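Local coordinates for galectin (Ovis aries, PDB 6N44), which probably binds beta-galactoside-containing carbohydrates, as other galectins do, and belongs to the family of galactoside-binding lectins, at residues A[54-59]-A[82-87]. Numbering follows the deposited sequence.
Sequences FRFWYC and EAFVPG
Phe84 lays its ring against Tyr58 of strand 54-59 and reaches the edge of Phe56 with CZ. Its CD2 sits over the centre of the Tyr58 ring, 3.3 Å above the plane, and approaches Tyr58 CD1 to 3.4 Å. The two rings are neither parallel nor perpendicular: their planes are inclined at 39° with centroids 4.3 Å apart. Phe84 CG lies anti to its carbonyl carbon (chi1 -59°), which sends the ring past Tyr58 while CB stays 3.7 Å from Tyr58 CZ. At the end of the ring, Phe84 CZ meets Phe56 CZ at 3.9 Å, each atom near the plane of the other ring. The phenol oxygen adds a polar link: one water lies 2.7 Å from Tyr58 OH and accepts a hydrogen bond from Phe84 N at 2.9 Å, while Gly61 N also bonds to Tyr58 OH. Strand 52-59 belongs to the six-stranded sheet of the galectin beta-sandwich, and loop 82-87 leads from that sheet's strand 72-80 to strand 90-97 of the five-stranded one, whose Phe90 and Phe94 meet Phe84 and Phe56 edge-to-face; the aromatic cluster thus lies between the sheets. With no direct hydrogen bond between the segments, buried aromatic surface and a water bridge join loop to strand.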
loop_
_atom_site.group_PDB
_atom_site.type_symbol
_atom_site.label_atom_id
_atom_site.label_comp_id
_atom_site.label_asym_id
_atom_site.label_seq_id
_atom_site.Cartn_x
_atom_site.Cartn_y
_atom_site.Cartn_z
ATOM N N PHE A 54 4.415 13.770 -10.542
ATOM C CA PHE A 54 3.398 14.063 -9.532
ATOM C C PHE A 54 4.028 14.859 -8.399
ATOM O O PHE A 54 4.863 14.334 -7.653
ATOM C CB PHE A 54 2.762 12.771 -9.019
ATOM C CG PHE A 54 1.781 12.965 -7.894
ATOM C CD1 PHE A 54 0.868 14.013 -7.914
ATOM C CD2 PHE A 54 1.752 12.072 -6.816
ATOM C CE1 PHE A 54 -0.055 14.173 -6.887
ATOM C CE2 PHE A 54 0.839 12.239 -5.763
ATOM C CZ PHE A 54 -0.063 13.292 -5.802
ATOM N N ARG A 55 3.613 16.113 -8.260
ATOM C CA ARG A 55 3.960 16.939 -7.112
ATOM C C ARG A 55 2.708 17.158 -6.281
ATOM O O ARG A 55 1.657 17.534 -6.813
ATOM C CB ARG A 55 4.557 18.298 -7.526
ATOM C CG ARG A 55 4.566 19.331 -6.379
ATOM C CD ARG A 55 5.382 20.613 -6.688
ATOM N NE ARG A 55 6.799 20.309 -6.822
ATOM C CZ ARG A 55 7.745 21.208 -7.080
ATOM N NH1 ARG A 55 7.431 22.491 -7.227
ATOM N NH2 ARG A 55 9.007 20.818 -7.177
ATOM N N PHE A 56 2.832 16.931 -4.984
ATOM C CA PHE A 56 1.793 17.198 -3.999
ATOM C C PHE A 56 2.296 18.323 -3.113
ATOM O O PHE A 56 3.379 18.211 -2.527
ATOM C CB PHE A 56 1.498 15.942 -3.161
ATOM C CG PHE A 56 0.523 16.161 -2.003
ATOM C CD1 PHE A 56 -0.834 15.918 -2.158
ATOM C CD2 PHE A 56 0.979 16.555 -0.752
ATOM C CE1 PHE A 56 -1.735 16.093 -1.089
ATOM C CE2 PHE A 56 0.090 16.727 0.324
ATOM C CZ PHE A 56 -1.271 16.489 0.150
ATOM N N TRP A 57 1.508 19.388 -3.005
ATOM C CA TRP A 57 1.901 20.598 -2.298
ATOM C C TRP A 57 0.781 21.010 -1.364
ATOM O O TRP A 57 -0.389 21.030 -1.757
ATOM C CB TRP A 57 2.212 21.731 -3.286
ATOM C CG TRP A 57 2.582 23.043 -2.633
ATOM C CD1 TRP A 57 3.835 23.456 -2.276
ATOM C CD2 TRP A 57 1.693 24.112 -2.280
ATOM N NE1 TRP A 57 3.780 24.711 -1.717
ATOM C CE2 TRP A 57 2.477 25.133 -1.700
ATOM C CE3 TRP A 57 0.310 24.300 -2.386
ATOM C CZ2 TRP A 57 1.930 26.337 -1.250
ATOM C CZ3 TRP A 57 -0.238 25.500 -1.925
ATOM C CH2 TRP A 57 0.576 26.503 -1.371
ATOM N N TYR A 58 1.127 21.328 -0.131
ATOM C CA TYR A 58 0.124 21.706 0.847
ATOM C C TYR A 58 0.601 22.930 1.594
ATOM O O TYR A 58 1.763 23.004 1.994
ATOM C CB TYR A 58 -0.182 20.597 1.879
ATOM C CG TYR A 58 -1.011 21.166 3.019
ATOM C CD1 TYR A 58 -2.385 21.320 2.886
ATOM C CD2 TYR A 58 -0.412 21.611 4.195
ATOM C CE1 TYR A 58 -3.148 21.876 3.903
ATOM C CE2 TYR A 58 -1.163 22.172 5.215
ATOM C CZ TYR A 58 -2.529 22.305 5.064
ATOM O OH TYR A 58 -3.287 22.857 6.079
ATOM N N CYS A 59 -0.312 23.870 1.810
ATOM C CA CYS A 59 -0.040 24.987 2.704
ATOM C C CYS A 59 -1.365 25.633 3.062
ATOM O O CYS A 59 -2.182 25.891 2.172
ATOM C CB CYS A 59 0.893 26.007 2.054
ATOM S SG CYS A 59 1.337 27.399 3.129
ATOM N N GLU A 82 -8.966 20.165 5.673
ATOM C CA GLU A 82 -8.631 20.462 7.054
ATOM C C GLU A 82 -7.780 19.367 7.682
ATOM O O GLU A 82 -7.576 19.376 8.900
ATOM C CB GLU A 82 -9.912 20.675 7.859
ATOM C CG GLU A 82 -10.630 21.961 7.491
ATOM C CD GLU A 82 -9.770 23.197 7.755
ATOM O OE1 GLU A 82 -9.560 23.538 8.943
ATOM O OE2 GLU A 82 -9.295 23.825 6.779
ATOM N N ALA A 83 -7.259 18.444 6.866
ATOM C CA ALA A 83 -6.598 17.248 7.384
ATOM C C ALA A 83 -5.313 17.556 8.151
ATOM O O ALA A 83 -4.971 16.830 9.090
ATOM C CB ALA A 83 -6.297 16.282 6.239
ATOM N N PHE A 84 -4.572 18.587 7.764
ATOM C CA PHE A 84 -3.264 18.879 8.363
ATOM C C PHE A 84 -3.430 19.921 9.459
ATOM O O PHE A 84 -3.500 21.113 9.175
ATOM C CB PHE A 84 -2.283 19.390 7.317
ATOM C CG PHE A 84 -2.044 18.453 6.198
ATOM C CD1 PHE A 84 -1.127 17.416 6.334
ATOM C CD2 PHE A 84 -2.715 18.611 4.991
ATOM C CE1 PHE A 84 -0.884 16.557 5.279
ATOM C CE2 PHE A 84 -2.476 17.765 3.938
ATOM C CZ PHE A 84 -1.559 16.726 4.074
ATOM N N VAL A 85 -3.466 19.481 10.711
ATOM C CA VAL A 85 -3.590 20.381 11.853
ATOM C C VAL A 85 -2.184 20.666 12.377
ATOM O O VAL A 85 -1.529 19.739 12.883
ATOM C CB VAL A 85 -4.468 19.779 12.955
ATOM C CG1 VAL A 85 -4.852 20.842 13.957
ATOM C CG2 VAL A 85 -5.697 19.103 12.354
ATOM N N PRO A 86 -1.682 21.911 12.287
ATOM C CA PRO A 86 -0.412 22.145 12.987
ATOM C C PRO A 86 -0.692 22.346 14.479
ATOM O O PRO A 86 -1.782 22.810 14.808
ATOM C CB PRO A 86 0.137 23.425 12.324
ATOM C CG PRO A 86 -0.995 23.942 11.398
ATOM C CD PRO A 86 -2.238 23.153 11.724
ATOM N N GLY A 87 0.204 21.938 15.368
ATOM C CA GLY A 87 1.331 21.093 15.031
ATOM C C GLY A 87 1.046 19.692 15.552
ATOM O O GLY A 87 1.813 19.153 16.349
HETATM O O HOH W 1 -5.319 21.109 6.480
#